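Local coordinates for MOBA relate protein (Mycobacterium sp., PDB 2WAW) that is of unknown function but belongs to the MobA-like NTP transferases of the GT-A clan and probably transfers a nucleotidyl group, at residues L103-I109 / P179-D183; R18-K23 / V182-D186; R5-L11 / A96-M102. All coordinates share one frame; numbering follows the deposited sequence. Where two conformers were deposited one is given.

Contact 1 (L103-I109 / P179-D183); sequences LGDQPGI and PLDVD
Q106 and D181 face each other with CA atoms 4.9 Å apart, and G108 lies beside P179; the first loop bends through two type I turns, L103 to Q106 and Q106 to I109, past an extended second loop running the opposite way. The direct polar bond is made by one carboxylate oxygen: V182 N donates to D105 OD2 over 2.8 Å, nearly straight at 170°, and the oxygen accepts with its anti lone pair, directed away from OD1. With CG placed between its own backbone N and carbonyl carbon (chi1 54°), D105 lays its carboxylate alongside the side chain of D181, with OD2 3.3 Å from D181 CB. A water also bonds to D105 OD2 and D183 OD1, and K23 adds a long, weak ion pair to the former oxygen. Close by, D181 CA approaches D105 O at 3.3 Å in a C-H...O contact. The L-G-D-Q-P run follows directly on strand 98-103, at the C-terminal ends of the parallel strands of a Rossmann-like sheet, where GT-A enzymes generally hold their nucleotide. Further along, I109 CG1 rests on P179 CG at 3.8 Å, and that same ring carbon is 4.0 Å from Q106 NE2. Water fills in the polar links here, one molecule accepting from Q106 NE2 and donating to both P179 O and D181 OD2, another accepting from G108 N and donating to L180 O.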
loop_
_atom_site.group_PDB
_atom_site.type_symbol
_atom_site.label_atom_id
_atom_site.label_comp_id
_atom_site.label_asym_id
_atom_site.label_seq_id
_atom_site.Cartn_x
_atom_site.Cartn_y
_atom_site.Cartn_z
ATOM N N LEU A 103 1.216 -1.138 0.998
ATOM C CA LEU A 103 2.429 -1.643 0.344
ATOM C C LEU A 103 2.115 -2.868 -0.502
ATOM O O LEU A 103 1.268 -3.675 -0.120
ATOM C CB LEU A 103 3.508 -2.009 1.379
ATOM C CG LEU A 103 3.993 -0.862 2.293
ATOM C CD1 LEU A 103 5.158 -1.328 3.158
ATOM C CD2 LEU A 103 4.400 0.371 1.500
ATOM N N GLY A 104 2.828 -3.041 -1.615
ATOM C CA GLY A 104 2.628 -4.189 -2.502
ATOM C C GLY A 104 2.967 -5.529 -1.849
ATOM O O GLY A 104 2.577 -6.599 -2.357
ATOM N N ASP A 105 3.694 -5.454 -0.730
ATOM C CA ASP A 105 4.188 -6.635 -0.013
ATOM C C ASP A 105 3.468 -6.899 1.316
ATOM O O ASP A 105 3.976 -7.620 2.183
ATOM C CB ASP A 105 5.724 -6.603 0.177
ATOM C CG ASP A 105 6.216 -5.320 0.835
ATOM O OD1 ASP A 105 5.995 -4.244 0.234
ATOM O OD2 ASP A 105 6.858 -5.393 1.912
ATOM N N GLN A 106 2.270 -6.372 1.454
ATOM C CA GLN A 106 1.418 -6.595 2.608
ATOM C C GLN A 106 0.050 -7.219 2.256
ATOM O O GLN A 106 -0.965 -6.578 2.370
ATOM C CB GLN A 106 1.131 -5.275 3.306
ATOM C CG GLN A 106 2.256 -4.535 3.867
ATOM C CD GLN A 106 1.904 -3.087 4.250
ATOM O OE1 GLN A 106 1.686 -2.232 3.418
ATOM N NE2 GLN A 106 1.909 -2.831 5.506
ATOM N N PRO A 107 0.064 -8.469 1.817
ATOM C CA PRO A 107 -1.175 -9.116 1.368
ATOM C C PRO A 107 -2.141 -9.478 2.484
ATOM O O PRO A 107 -3.296 -9.832 2.208
ATOM C CB PRO A 107 -0.678 -10.390 0.673
ATOM C CG PRO A 107 0.637 -10.703 1.343
ATOM C CD PRO A 107 1.243 -9.332 1.638
ATOM N N GLY A 108 -1.665 -9.417 3.726
ATOM C CA GLY A 108 -2.469 -9.775 4.898
ATOM C C GLY A 108 -3.461 -8.717 5.346
ATOM O O GLY A 108 -4.273 -8.959 6.219
ATOM N N ILE A 109 -3.377 -7.521 4.774
ATOM C CA ILE A 109 -4.404 -6.495 4.984
ATOM C C ILE A 109 -5.742 -7.053 4.488
ATOM O O ILE A 109 -5.764 -7.860 3.560
ATOM C CB ILE A 109 -3.992 -5.211 4.206
ATOM C CG1 ILE A 109 -2.838 -4.515 4.934
ATOM C CG2 ILE A 109 -5.174 -4.250 4.020
ATOM C CD1 ILE A 109 -2.176 -3.417 4.091
ATOM N N PRO A 179 0.019 -6.366 9.713
ATOM C CA PRO A 179 0.275 -7.315 8.620
ATOM C C PRO A 179 1.769 -7.460 8.395
ATOM O O PRO A 179 2.518 -6.492 8.574
ATOM C CB PRO A 179 -0.345 -6.626 7.399
ATOM C CG PRO A 179 -0.426 -5.162 7.771
ATOM C CD PRO A 179 -0.740 -5.189 9.245
ATOM N N LEU A 180 2.201 -8.668 8.048
ATOM C CA LEU A 180 3.593 -8.894 7.720
ATOM C C LEU A 180 3.906 -8.186 6.418
ATOM O O LEU A 180 3.038 -8.075 5.548
ATOM C CB LEU A 180 3.875 -10.384 7.558
ATOM C CG LEU A 180 3.707 -11.285 8.792
ATOM C CD1 LEU A 180 4.133 -12.703 8.434
ATOM C CD2 LEU A 180 4.516 -10.765 9.970
ATOM N N ASP A 181 5.138 -7.694 6.312
ATOM C CA ASP A 181 5.661 -7.201 5.040
ATOM C C ASP A 181 6.998 -7.876 4.749
ATOM O O ASP A 181 7.433 -8.746 5.507
ATOM C CB ASP A 181 5.755 -5.668 5.008
ATOM C CG ASP A 181 6.481 -5.089 6.213
ATOM O OD1 ASP A 181 7.404 -5.746 6.752
ATOM O OD2 ASP A 181 6.125 -3.959 6.616
ATOM N N VAL A 182 7.646 -7.501 3.648
ATOM C CA VAL A 182 8.826 -8.236 3.201
ATOM C C VAL A 182 9.985 -7.280 2.872
ATOM O O VAL A 182 9.961 -6.598 1.832
ATOM C CB VAL A 182 8.481 -9.142 1.972
ATOM C CG1 VAL A 182 9.735 -9.881 1.462
ATOM C CG2 VAL A 182 7.392 -10.150 2.356
ATOM N N ASP A 183 10.966 -7.220 3.780
ATOM C CA ASP A 183 12.215 -6.466 3.589
ATOM C C ASP A 183 13.365 -7.400 3.240
ATOM O O ASP A 183 14.292 -7.026 2.509
ATOM C CB ASP A 183 12.641 -5.736 4.883
ATOM C CG ASP A 183 11.736 -4.580 5.258
ATOM O OD1 ASP A 183 11.079 -3.990 4.376
ATOM O OD2 ASP A 183 11.696 -4.251 6.471
HETATM O O HOH W 1 8.358 -3.764 3.412
HETATM O O HOH W 2 3.679 -3.888 7.561
HETATM O O HOH W 3 0.787 -9.513 5.038
#

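Contact 2 (R18-K23 / V182-D186); sequences RLGTPK and VDTWD
K23 and V182 supply the one direct hydrogen bond between these loops: K23 NZ donates to V182 O over 2.7 Å, arriving almost in line with the carbonyl bond (C=O...N angle 164°). The lysine chain, extended beyond CG, carries CD and CE past the same oxygen, CD only 3.3 Å from V182 O. Y15 O is a second acceptor for the ammonium group, while D183 OD1 stays beyond salt-bridge range.

The remaining polar links run through water. One molecule donates to R18 O and accepts from W185 N, the first amide of the C-terminal helix; another accepts from R18 N and donates to D183 O.

Van der Waals contact is concentrated on L19, whose two methyls lie side by side against the opposing backbone. CD2 sits 3.3 Å from D183 O, whereas CD1, close to T184 O, makes the apolar contacts, touching V182 CG1 at 4.0 Å and W185 CE3 at 3.8 Å, the last from an oblique direction. T21 CG2 comes to the same indole at its edge, near the ring plane, and W185 NE1 turns to E189. R18 follows the other chain with its aliphatic root, CB lying 3.3 Å from D183 O; its side chain then folds at chi2 and chi3, bringing one guanidinium face over T184 CG2.

T184 is the N-cap of helix 185-197, its OG1 bonded to D187 N, while D187 OD2 receives D183 N. The arrangement thus sets the start of the C-terminal helix against the loop after the first strand, whose G-x-S-x-R-x-G-x-x-K pattern resembles the glycine-rich signature of MobA-type nucleotidyltransferases and probably borders the nucleotide site.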
loop_
_atom_site.group_PDB
_atom_site.type_symbol
_atom_site.label_atom_id
_atom_site.label_comp_id
_atom_site.label_asym_id
_atom_site.label_seq_id
_atom_site.Cartn_x
_atom_site.Cartn_y
_atom_site.Cartn_z
ATOM N N ARG A 18 17.625 -6.207 -0.629
ATOM C CA ARG A 18 18.033 -7.243 0.327
ATOM C C ARG A 18 17.626 -8.643 -0.114
ATOM O O ARG A 18 18.336 -9.599 0.152
ATOM C CB ARG A 18 17.494 -6.964 1.726
ATOM C CG ARG A 18 18.027 -5.705 2.398
ATOM C CD ARG A 18 19.577 -5.711 2.591
ATOM N NE ARG A 18 20.073 -6.982 3.118
ATOM C CZ ARG A 18 19.920 -7.377 4.380
ATOM N NH1 ARG A 18 19.555 -6.521 5.324
ATOM N NH2 ARG A 18 20.120 -8.638 4.702
ATOM N N LEU A 19 16.492 -8.762 -0.800
ATOM C CA LEU A 19 16.048 -10.060 -1.323
ATOM C C LEU A 19 16.978 -10.592 -2.411
ATOM O O LEU A 19 17.160 -11.804 -2.547
ATOM C CB LEU A 19 14.631 -9.961 -1.894
ATOM C CG LEU A 19 13.373 -9.861 -1.032
ATOM C CD1 LEU A 19 13.211 -11.096 -0.147
ATOM C CD2 LEU A 19 13.336 -8.575 -0.213
ATOM N N GLY A 20 17.538 -9.681 -3.200
ATOM C CA GLY A 20 18.339 -10.048 -4.352
ATOM C C GLY A 20 17.545 -10.416 -5.586
ATOM O O GLY A 20 18.099 -10.926 -6.559
ATOM N N THR A 21 16.241 -10.143 -5.547
ATOM C CA THR A 21 15.324 -10.507 -6.616
ATOM C C THR A 21 14.076 -9.650 -6.404
ATOM O O THR A 21 13.849 -9.215 -5.278
ATOM C CB THR A 21 14.963 -12.010 -6.540
ATOM O OG1 THR A 21 14.303 -12.415 -7.742
ATOM C CG2 THR A 21 14.075 -12.317 -5.327
ATOM N N PRO A 22 13.293 -9.373 -7.470
ATOM C CA PRO A 22 12.114 -8.513 -7.242
ATOM C C PRO A 22 11.102 -9.168 -6.286
ATOM O O PRO A 22 10.541 -10.220 -6.604
ATOM C CB PRO A 22 11.532 -8.336 -8.655
ATOM C CG PRO A 22 12.707 -8.621 -9.604
ATOM C CD PRO A 22 13.407 -9.762 -8.892
ATOM N N LYS A 23 10.888 -8.577 -5.112
ATOM C CA LYS A 23 9.994 -9.207 -4.136
ATOM C C LYS A 23 8.551 -9.325 -4.651
ATOM O O LYS A 23 7.817 -10.219 -4.239
ATOM C CB LYS A 23 10.035 -8.486 -2.783
ATOM C CG LYS A 23 9.419 -7.094 -2.771
ATOM C CD LYS A 23 9.804 -6.458 -1.426
ATOM C CE LYS A 23 9.343 -5.056 -1.293
ATOM N NZ LYS A 23 9.746 -4.546 0.043
ATOM N N VAL A 182 7.646 -7.501 3.648
ATOM C CA VAL A 182 8.826 -8.236 3.201
ATOM C C VAL A 182 9.985 -7.280 2.872
ATOM O O VAL A 182 9.961 -6.598 1.832
ATOM C CB VAL A 182 8.481 -9.142 1.972
ATOM C CG1 VAL A 182 9.735 -9.881 1.462
ATOM C CG2 VAL A 182 7.392 -10.150 2.356
ATOM N N ASP A 183 10.966 -7.220 3.780
ATOM C CA ASP A 183 12.215 -6.466 3.589
ATOM C C ASP A 183 13.365 -7.400 3.240
ATOM O O ASP A 183 14.292 -7.026 2.509
ATOM C CB ASP A 183 12.641 -5.736 4.883
ATOM C CG ASP A 183 11.736 -4.580 5.258
ATOM O OD1 ASP A 183 11.079 -3.990 4.376
ATOM O OD2 ASP A 183 11.696 -4.251 6.471
ATOM N N THR A 184 13.343 -8.592 3.833
ATOM C CA THR A 184 14.491 -9.488 3.784
ATOM C C THR A 184 14.001 -10.877 3.386
ATOM O O THR A 184 12.794 -11.145 3.421
ATOM C CB THR A 184 15.146 -9.632 5.172
ATOM O OG1 THR A 184 14.175 -10.144 6.097
ATOM C CG2 THR A 184 15.684 -8.287 5.690
ATOM N N TRP A 185 14.926 -11.763 3.019
ATOM C CA TRP A 185 14.531 -13.130 2.673
ATOM C C TRP A 185 13.844 -13.806 3.853
ATOM O O TRP A 185 12.836 -14.512 3.690
ATOM C CB TRP A 185 15.718 -13.978 2.186
ATOM C CG TRP A 185 15.200 -15.233 1.565
ATOM C CD1 TRP A 185 15.034 -16.436 2.183
ATOM C CD2 TRP A 185 14.690 -15.388 0.234
ATOM N NE1 TRP A 185 14.479 -17.347 1.306
ATOM C CE2 TRP A 185 14.251 -16.726 0.107
ATOM C CE3 TRP A 185 14.575 -14.524 -0.876
ATOM C CZ2 TRP A 185 13.705 -17.233 -1.086
ATOM C CZ3 TRP A 185 14.030 -15.028 -2.061
ATOM C CH2 TRP A 185 13.599 -16.371 -2.149
ATOM N N ASP A 186 14.342 -13.546 5.059
ATOM C CA ASP A 186 13.704 -14.096 6.250
ATOM C C ASP A 186 12.245 -13.632 6.374
ATOM O O ASP A 186 11.381 -14.432 6.705
ATOM C CB ASP A 186 14.464 -13.735 7.526
ATOM C CG ASP A 186 13.964 -14.508 8.726
ATOM O OD1 ASP A 186 14.241 -15.723 8.817
ATOM O OD2 ASP A 186 13.294 -13.905 9.587
HETATM O O HOH W 4 17.558 -10.833 2.738
HETATM O O HOH W 5 14.829 -5.339 0.335
#

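Contact 3 (R5-L11 / A96-M102); sequences RVTGVVL and AEGIVLM
R5 O accepts the shortest hydrogen bond of the pair, from E97 N at 2.7 Å, the donor tilted 31° out of the carbonyl plane; A96 CA leans on the same oxygen in a C-H...O contact. The two side chains of this end also meet. From CG to NE the arginine is extended, passing E97 OE2 with its CD at 3.4 Å, and OE2 then lies at the guanidinium edge, in its plane. The salt bridge to R5 NH1 is long, 3.9 Å, and the two flat groups stand 77° apart.

Past a weak bond from T7 N to G98 O, the pairing tightens into regular parallel sheet. T7 O receives V100 N, V100 O receives V9 N, V9 O receives M102 N, and M102 O receives L11 N, the last over 2.8 Å. Strands 6-12 and 98-103 are neighbours in the middle of the seven-stranded mixed sheet, part of its Rossmann-like parallel portion, and the axes of the short segments 6-11 and 98-102 are inclined at 25°. G8 and V10 bond to strand 48-53 on the other flank.

Side chains alternate between the faces. On one, V6 CG1 crosses to V100 CG2 at 3.8 Å, with F46 and W140 adjoining; beneath helix 33-42, V10 CG2 lies against M102 CG, a less certain contact because M102 is modelled in two conformers. On the other, V9 and L101 run side by side, V9 CB 3.9 Å from L101 CD2. With CG1 between the backbone N and carbonyl carbon, I99 keeps CG2 against V9 CG2 at 4.0 Å, while helix 84-90 packs on V9, I99 and L101. A96 CB touches T7 OG1 at 3.5 Å, a hydroxyl hydrogen-bonded to Q48.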
loop_
_atom_site.group_PDB
_atom_site.type_symbol
_atom_site.label_atom_id
_atom_site.label_comp_id
_atom_site.label_asym_id
_atom_site.label_seq_id
_atom_site.Cartn_x
_atom_site.Cartn_y
_atom_site.Cartn_z
ATOM N N ARG A 5 -15.740 7.378 -3.607
ATOM C CA ARG A 5 -14.891 8.585 -3.660
ATOM C C ARG A 5 -13.524 8.348 -2.991
ATOM O O ARG A 5 -12.940 9.235 -2.359
ATOM C CB ARG A 5 -15.611 9.803 -3.100
ATOM C CG ARG A 5 -16.939 10.032 -3.781
ATOM C CD ARG A 5 -17.584 11.348 -3.440
ATOM N NE ARG A 5 -18.762 11.528 -4.289
ATOM C CZ ARG A 5 -19.710 12.444 -4.108
ATOM N NH1 ARG A 5 -19.646 13.297 -3.090
ATOM N NH2 ARG A 5 -20.731 12.496 -4.951
ATOM N N VAL A 6 -13.030 7.128 -3.148
ATOM C CA VAL A 6 -11.712 6.752 -2.628
ATOM C C VAL A 6 -10.866 6.104 -3.745
ATOM O O VAL A 6 -11.338 5.218 -4.462
ATOM C CB VAL A 6 -11.811 5.781 -1.401
ATOM C CG1 VAL A 6 -10.411 5.433 -0.915
ATOM C CG2 VAL A 6 -12.604 6.419 -0.268
ATOM N N THR A 7 -9.606 6.532 -3.838
ATOM C CA THR A 7 -8.622 5.876 -4.697
ATOM C C THR A 7 -7.677 5.067 -3.829
ATOM O O THR A 7 -7.155 5.588 -2.851
ATOM C CB THR A 7 -7.824 6.915 -5.503
ATOM O OG1 THR A 7 -8.687 7.482 -6.497
ATOM C CG2 THR A 7 -6.633 6.253 -6.202
ATOM N N GLY A 8 -7.482 3.801 -4.177
ATOM C CA GLY A 8 -6.457 2.979 -3.527
ATOM C C GLY A 8 -5.130 3.136 -4.236
ATOM O O GLY A 8 -5.090 3.235 -5.455
ATOM N N VAL A 9 -4.036 3.157 -3.470
ATOM C CA VAL A 9 -2.704 3.294 -4.040
ATOM C C VAL A 9 -1.841 2.202 -3.400
ATOM O O VAL A 9 -1.604 2.216 -2.192
ATOM C CB VAL A 9 -2.072 4.687 -3.733
ATOM C CG1 VAL A 9 -0.624 4.790 -4.318
ATOM C CG2 VAL A 9 -2.959 5.849 -4.260
ATOM N N VAL A 10 -1.401 1.257 -4.216
ATOM C CA VAL A 10 -0.514 0.198 -3.769
ATOM C C VAL A 10 0.899 0.575 -4.196
ATOM O O VAL A 10 1.204 0.634 -5.406
ATOM C CB VAL A 10 -0.913 -1.146 -4.386
ATOM C CG1 VAL A 10 0.090 -2.241 -4.003
ATOM C CG2 VAL A 10 -2.295 -1.568 -3.934
ATOM N N LEU A 11 1.745 0.848 -3.207
ATOM C CA LEU A 11 3.145 1.239 -3.469
ATOM C C LEU A 11 3.978 -0.020 -3.621
ATOM O O LEU A 11 4.151 -0.788 -2.659
ATOM C CB LEU A 11 3.679 2.138 -2.341
ATOM C CG LEU A 11 2.848 3.408 -2.125
ATOM C CD1 LEU A 11 3.296 4.080 -0.818
ATOM C CD2 LEU A 11 3.037 4.396 -3.278
ATOM N N ALA A 96 -11.801 11.706 -6.075
ATOM C CA ALA A 96 -11.401 11.027 -4.847
ATOM C C ALA A 96 -11.294 12.068 -3.723
ATOM O O ALA A 96 -10.678 13.117 -3.896
ATOM C CB ALA A 96 -10.047 10.300 -5.035
ATOM N N GLU A 97 -11.893 11.757 -2.577
ATOM C CA GLU A 97 -11.819 12.621 -1.389
ATOM C C GLU A 97 -10.533 12.345 -0.593
ATOM O O GLU A 97 -10.113 13.140 0.243
ATOM C CB GLU A 97 -13.038 12.393 -0.470
ATOM C CG GLU A 97 -14.342 13.003 -0.991
ATOM C CD GLU A 97 -15.580 12.552 -0.210
ATOM O OE1 GLU A 97 -15.453 11.817 0.800
ATOM O OE2 GLU A 97 -16.692 12.954 -0.619
ATOM N N GLY A 98 -9.928 11.200 -0.857
ATOM C CA GLY A 98 -8.649 10.849 -0.257
ATOM C C GLY A 98 -8.155 9.569 -0.887
ATOM O O GLY A 98 -8.813 9.001 -1.785
ATOM N N ILE A 99 -6.996 9.114 -0.424
ATOM C CA ILE A 99 -6.459 7.854 -0.885
ATOM C C ILE A 99 -6.262 6.938 0.286
ATOM O O ILE A 99 -6.124 7.398 1.414
ATOM C CB ILE A 99 -5.109 8.011 -1.627
ATOM C CG1 ILE A 99 -4.020 8.621 -0.695
ATOM C CG2 ILE A 99 -5.324 8.778 -2.955
ATOM C CD1 ILE A 99 -2.624 8.754 -1.345
ATOM N N VAL A 100 -6.242 5.645 -0.004
ATOM C CA VAL A 100 -5.781 4.644 0.937
ATOM C C VAL A 100 -4.464 4.086 0.422
ATOM O O VAL A 100 -4.382 3.622 -0.727
ATOM C CB VAL A 100 -6.830 3.519 1.130
ATOM C CG1 VAL A 100 -6.240 2.322 1.920
ATOM C CG2 VAL A 100 -8.080 4.058 1.805
ATOM N N LEU A 101 -3.443 4.149 1.272
ATOM C CA LEU A 101 -2.074 3.707 0.955
ATOM C C LEU A 101 -1.773 2.355 1.529
ATOM O O LEU A 101 -1.997 2.118 2.710
ATOM C CB LEU A 101 -1.061 4.699 1.548
ATOM C CG LEU A 101 -0.967 6.111 0.989
ATOM C CD1 LEU A 101 -0.014 6.913 1.867
ATOM C CD2 LEU A 101 -0.484 6.083 -0.458
ATOM N N MET A 102 -1.247 1.475 0.688
ATOM C CA MET A 102 -0.766 0.210 1.201
ATOM C C MET A 102 0.454 -0.215 0.415
ATOM O O MET A 102 0.772 0.348 -0.635
ATOM C CB MET A 102 -1.846 -0.846 1.136
ATOM C CG MET A 102 -1.976 -1.471 -0.209
ATOM S SD MET A 102 -3.390 -2.560 -0.205
ATOM C CE MET A 102 -4.670 -1.469 -0.848
#

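How the contacts relate
From the N terminus, strand 6-12 starts the chain's sheet, and contact 3 pairs it with strand 98-103, closing a long loop. Within that loop the segment 18-23 follows the first strand, and its partner is 182-186, so contacts 3 and 2 cross. Contact 3 closes before contact 1 opens, at L103, and contact 1 finishes at 179-183; it lies within the span of contact 2, the two ending on the same stretch and sharing V182 and D183. Contacts 1 and 3 join through G104 N and L11 O, a probable hydrogen bond. Together they tie the central sheet, the loops that follow strands 6-12 and 98-103, and the segment leading into helix 185-197.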